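Local coordinates for protein D-aminopeptidase (Burkholderia sp. LK4, PDB 5TZB) that probably hydrolyses peptides and amides that carry an N-terminal beta-amino acid, as an N-terminal-nucleophile aminopeptidase of family S58, at residues C[77-82]-C[135-140]. Sequence-based numbering, arbitrary orientation.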
# COMPACT_ATOMS: atom_id res chain seq x y z
N ALA C 77 4.70 17.81 -21.36
CA ALA C 77 4.97 17.04 -20.14
C ALA C 77 5.96 15.90 -20.39
O ALA C 77 6.81 15.61 -19.53
CB ALA C 77 3.65 16.49 -19.58
N HIS C 78 5.85 15.26 -21.55
CA HIS C 78 6.73 14.15 -21.87
C HIS C 78 8.20 14.57 -21.77
O HIS C 78 9.03 13.79 -21.32
CB HIS C 78 6.44 13.59 -23.28
CG HIS C 78 7.33 12.43 -23.65
ND1 HIS C 78 7.09 11.14 -23.23
CD2 HIS C 78 8.49 12.40 -24.35
CE1 HIS C 78 8.06 10.35 -23.68
NE2 HIS C 78 8.92 11.09 -24.37
N ASP C 79 8.51 15.80 -22.18
CA ASP C 79 9.91 16.23 -22.24
C ASP C 79 10.45 16.72 -20.92
O ASP C 79 11.66 16.81 -20.73
CB ASP C 79 10.09 17.33 -23.28
CG ASP C 79 9.84 16.84 -24.68
OD1 ASP C 79 10.09 15.64 -24.94
OD2 ASP C 79 9.38 17.64 -25.51
N SER C 80 9.55 17.02 -19.99
CA SER C 80 9.95 17.47 -18.67
C SER C 80 9.10 16.82 -17.58
O SER C 80 8.20 17.46 -17.03
CB SER C 80 9.87 18.99 -18.58
OG SER C 80 10.47 19.44 -17.37
N PRO C 81 9.39 15.56 -17.26
CA PRO C 81 8.63 14.81 -16.26
C PRO C 81 8.60 15.50 -14.90
O PRO C 81 9.56 16.17 -14.53
CB PRO C 81 9.40 13.48 -16.16
CG PRO C 81 10.10 13.36 -17.46
CD PRO C 81 10.49 14.75 -17.82
N CYS C 82 7.51 15.31 -14.16
CA CYS C 82 7.41 15.80 -12.79
C CYS C 82 7.36 14.63 -11.83
O CYS C 82 6.69 13.63 -12.08
CB CYS C 82 6.16 16.66 -12.58
SG CYS C 82 6.09 18.18 -13.54
N ALA C 135 9.07 11.31 -32.12
CA ALA C 135 10.06 11.21 -33.19
C ALA C 135 10.85 9.91 -33.10
O ALA C 135 12.07 9.93 -32.92
CB ALA C 135 10.99 12.41 -33.16
N GLY C 136 10.16 8.78 -33.20
CA GLY C 136 10.83 7.49 -33.19
C GLY C 136 11.33 7.12 -31.81
O GLY C 136 12.08 6.15 -31.65
N ARG C 137 10.90 7.88 -30.80
CA ARG C 137 11.23 7.59 -29.41
C ARG C 137 10.41 6.40 -28.95
O ARG C 137 9.23 6.29 -29.27
CB ARG C 137 10.95 8.81 -28.52
CG ARG C 137 11.89 9.96 -28.78
CD ARG C 137 11.11 11.25 -28.95
NE ARG C 137 11.06 12.09 -27.75
CZ ARG C 137 10.18 13.06 -27.57
NH1 ARG C 137 10.21 13.80 -26.47
NH2 ARG C 137 9.25 13.29 -28.49
N VAL C 138 11.06 5.46 -28.28
CA VAL C 138 10.39 4.26 -27.83
C VAL C 138 9.83 4.44 -26.42
O VAL C 138 10.58 4.50 -25.45
CB VAL C 138 11.32 3.04 -27.88
CG1 VAL C 138 10.59 1.78 -27.45
CG2 VAL C 138 11.91 2.89 -29.28
N TYR C 139 8.51 4.57 -26.33
CA TYR C 139 7.84 4.61 -25.04
C TYR C 139 6.36 4.36 -25.23
O TYR C 139 5.83 4.48 -26.34
CB TYR C 139 8.07 5.94 -24.32
CG TYR C 139 7.28 7.09 -24.88
CD1 TYR C 139 6.12 7.53 -24.24
CD2 TYR C 139 7.68 7.75 -26.04
CE1 TYR C 139 5.39 8.60 -24.75
CE2 TYR C 139 6.96 8.81 -26.55
CZ TYR C 139 5.81 9.23 -25.90
OH TYR C 139 5.08 10.29 -26.40
N TRP C 140 5.70 4.00 -24.14
CA TRP C 140 4.27 3.79 -24.15
C TRP C 140 3.62 4.91 -23.34
O TRP C 140 3.97 5.14 -22.18
CB TRP C 140 3.91 2.39 -23.61
CG TRP C 140 4.76 1.91 -22.47
CD1 TRP C 140 4.43 1.91 -21.13
CD2 TRP C 140 6.08 1.35 -22.55
NE1 TRP C 140 5.46 1.38 -20.39
CE2 TRP C 140 6.49 1.04 -21.24
CE3 TRP C 140 6.95 1.08 -23.61
CZ2 TRP C 140 7.73 0.47 -20.96
CZ3 TRP C 140 8.18 0.52 -23.34
CH2 TRP C 140 8.56 0.22 -22.02
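His78 CG lies anti to the backbone N (chi1 180°), which carries the imidazole out from one loop to Tyr139, whose own CG sits between its backbone N and carbonyl carbon (chi1 75°) and turns the phenol to meet it. The two rings approach from opposite directions with their planes inclined by 32°, an oblique aromatic pair that is neither a parallel stack nor a T. His78 CE1 sits over the centre of the phenol face, 3.4 Å from Tyr139 CZ, while His78 ND1 lies 3.4 Å from Tyr139 CE1. Bent at chi2 and chi3, the chain of Arg137 brings NH1 to the edge of the imidazole, near its plane, with His78 CD2 over one face of the near-perpendicular guanidinium. Within this Ntn hydrolase of family S58, the contact joins two loops well out from the chain centre: 77-82 leads into strand 82-88 of the larger mixed sheet, and 135-140 lies in the loop between helix 119-129 and strand 144-148 of the five-stranded one. Asp79 brings its carboxylate to the guanidinium edge as a salt-bridge partner of Arg137, although the modelled separation is implausibly short, which leaves the position of NH1 uncertain for both contacts. The contact buries His78 NE2 with no polar partner in the model, whereas Tyr139 OH is hydrogen-bonded to Glu130 OE1. Farther along, Trp140 NE1 hydrogen-bonds to Asn92 OD1 of the second subunit.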